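Long-range contact in aldehyde dehydrogenase (Listeria monocytogenes, PDB 3K9D), which probably oxidises aldehydes, using NAD or NADP as the electron acceptor: residues V105-G110 with N441-A446. Sequence-based numbering, arbitrary orientation.
Sequences VAVPLG and NIRRIA
Val-105 and Arg-443 form an antiparallel hydrogen-bonded pair: Val-105 N donates to Arg-443 O at 2.9 Å, and Arg-443 N returns a bond to Val-105 O at 2.8 Å. Val-107 and Asn-441 make the second such pair, with Val-107 N 2.7 Å from Asn-441 O and a reciprocal bond from Asn-441 N to Val-107 O. Ala-106 and Ile-442 fill the non-hydrogen-bonded position between them, on the other face. The short segments diverge from exact antiparallel, at 138°, consistent with a twisted pairing.

Both pairs put their side chains on one face, where Arg-443 lies alongside Val-105 but crosses Val-107 at about a right angle. Its chi1 (168°) sets CG anti to the backbone N, and a bend at chi3 turns NE. Val-107 CG2 sits above one guanidinium face, toward the rim, 3.4 Å from Arg-443 NH2; Val-105 CG1 approaches Arg-443 NH1 obliquely at 3.7 Å. Val-105 CG2 meets Ile-445 CD1 at 3.7 Å. At the other end Leu-109 CD1 packs against the amide of Asn-441, 3.6 Å from OD1.

Arg-443 NE and NH1 and Asn-441 OD1 bond to Val-394 O, Ala-389 O and Ala-424 N, all of the second subunit. Here strand 102-116 lies between strand 92-97, where Ala-106 bonds to Gly-92, and strand 440-447, bonded by Val-105 and Val-107. Residues 444-446 pair in parallel with a strand of the second subunit, consistent with the oligomerisation arm of aldehyde dehydrogenases.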
loop_
_atom_site.group_PDB
_atom_site.type_symbol
_atom_site.label_atom_id
_atom_site.label_comp_id
_atom_site.label_asym_id
_atom_site.label_seq_id
_atom_site.Cartn_x
_atom_site.Cartn_y
_atom_site.Cartn_z
ATOM N N VAL A 105 -6.139 -12.252 -11.906
ATOM C CA VAL A 105 -5.687 -11.517 -13.088
ATOM C C VAL A 105 -4.919 -10.292 -12.611
ATOM O O VAL A 105 -5.418 -9.524 -11.787
ATOM C CB VAL A 105 -6.900 -11.055 -13.985
ATOM C CG1 VAL A 105 -6.455 -10.101 -15.123
ATOM C CG2 VAL A 105 -7.643 -12.247 -14.573
ATOM N N ALA A 106 -3.701 -10.118 -13.128
ATOM C CA ALA A 106 -2.897 -8.939 -12.858
ATOM C C ALA A 106 -3.462 -7.704 -13.565
ATOM O O ALA A 106 -3.762 -7.726 -14.771
ATOM C CB ALA A 106 -1.464 -9.190 -13.281
ATOM N N VAL A 107 -3.621 -6.631 -12.804
ATOM C CA VAL A 107 -4.104 -5.367 -13.341
ATOM C C VAL A 107 -3.042 -4.318 -13.099
ATOM O O VAL A 107 -2.737 -4.027 -11.944
ATOM C CB VAL A 107 -5.416 -4.914 -12.642
ATOM C CG1 VAL A 107 -5.892 -3.595 -13.201
ATOM C CG2 VAL A 107 -6.490 -5.947 -12.818
ATOM N N PRO A 108 -2.479 -3.739 -14.179
ATOM C CA PRO A 108 -1.465 -2.688 -14.039
ATOM C C PRO A 108 -2.038 -1.487 -13.292
ATOM O O PRO A 108 -3.225 -1.185 -13.443
ATOM C CB PRO A 108 -1.168 -2.287 -15.486
ATOM C CG PRO A 108 -1.569 -3.450 -16.298
ATOM C CD PRO A 108 -2.774 -4.018 -15.597
ATOM N N LEU A 109 -1.209 -0.836 -12.477
ATOM C CA LEU A 109 -1.633 0.334 -11.713
ATOM C C LEU A 109 -2.046 1.481 -12.647
ATOM O O LEU A 109 -3.058 2.138 -12.407
ATOM C CB LEU A 109 -0.553 0.770 -10.691
ATOM C CG LEU A 109 -0.629 0.329 -9.216
ATOM C CD1 LEU A 109 -1.248 -1.066 -9.028
ATOM C CD2 LEU A 109 0.703 0.466 -8.428
ATOM N N GLY A 110 -1.307 1.680 -13.734
ATOM C CA GLY A 110 -1.525 2.829 -14.596
ATOM C C GLY A 110 -0.286 3.666 -14.833
ATOM O O GLY A 110 0.740 3.149 -15.270
ATOM N N ASN A 441 -2.228 -4.563 -9.279
ATOM C CA ASN A 441 -3.301 -5.041 -8.424
ATOM C C ASN A 441 -3.717 -6.426 -8.905
ATOM O O ASN A 441 -3.569 -6.750 -10.076
ATOM C CB ASN A 441 -4.534 -4.125 -8.515
ATOM C CG ASN A 441 -4.330 -2.762 -7.893
ATOM O OD1 ASN A 441 -4.708 -1.757 -8.496
ATOM N ND2 ASN A 441 -3.782 -2.710 -6.670
ATOM N N ILE A 442 -4.264 -7.234 -8.004
ATOM C CA ILE A 442 -4.874 -8.495 -8.399
ATOM C C ILE A 442 -6.407 -8.379 -8.457
ATOM O O ILE A 442 -7.054 -8.039 -7.462
ATOM C CB ILE A 442 -4.427 -9.644 -7.484
ATOM C CG1 ILE A 442 -2.895 -9.812 -7.587
ATOM C CG2 ILE A 442 -5.196 -10.927 -7.789
ATOM C CD1 ILE A 442 -2.386 -11.237 -7.559
ATOM N N ARG A 443 -6.966 -8.640 -9.632
ATOM C CA ARG A 443 -8.416 -8.819 -9.793
ATOM C C ARG A 443 -8.794 -10.289 -9.585
ATOM O O ARG A 443 -8.224 -11.178 -10.219
ATOM C CB ARG A 443 -8.868 -8.347 -11.174
ATOM C CG ARG A 443 -10.292 -8.740 -11.574
ATOM C CD ARG A 443 -10.548 -8.475 -13.058
ATOM N NE ARG A 443 -10.157 -7.118 -13.444
ATOM C CZ ARG A 443 -9.561 -6.792 -14.590
ATOM N NH1 ARG A 443 -9.253 -7.723 -15.482
ATOM N NH2 ARG A 443 -9.248 -5.524 -14.831
ATOM N N ARG A 444 -9.762 -10.528 -8.708
ATOM C CA ARG A 444 -10.260 -11.874 -8.461
ATOM C C ARG A 444 -11.651 -12.114 -9.005
ATOM O O ARG A 444 -12.573 -11.320 -8.789
ATOM C CB ARG A 444 -10.197 -12.212 -6.981
ATOM C CG ARG A 444 -8.774 -12.321 -6.484
ATOM C CD ARG A 444 -8.691 -11.818 -5.097
ATOM N NE ARG A 444 -7.323 -11.748 -4.591
ATOM C CZ ARG A 444 -6.661 -10.615 -4.397
ATOM N NH1 ARG A 444 -7.220 -9.447 -4.706
ATOM N NH2 ARG A 444 -5.435 -10.650 -3.891
ATOM N N ILE A 445 -11.791 -13.218 -9.728
ATOM C CA ILE A 445 -13.044 -13.562 -10.381
ATOM C C ILE A 445 -13.520 -14.819 -9.689
ATOM O O ILE A 445 -12.858 -15.852 -9.760
ATOM C CB ILE A 445 -12.865 -13.790 -11.911
ATOM C CG1 ILE A 445 -12.255 -12.550 -12.558
ATOM C CG2 ILE A 445 -14.201 -14.157 -12.580
ATOM C CD1 ILE A 445 -10.731 -12.538 -12.607
ATOM N N ALA A 446 -14.651 -14.706 -8.994
ATOM C CA ALA A 446 -15.116 -15.761 -8.103
ATOM C C ALA A 446 -16.542 -16.187 -8.395
ATOM O O ALA A 446 -17.416 -15.339 -8.590
ATOM C CB ALA A 446 -14.990 -15.317 -6.662
#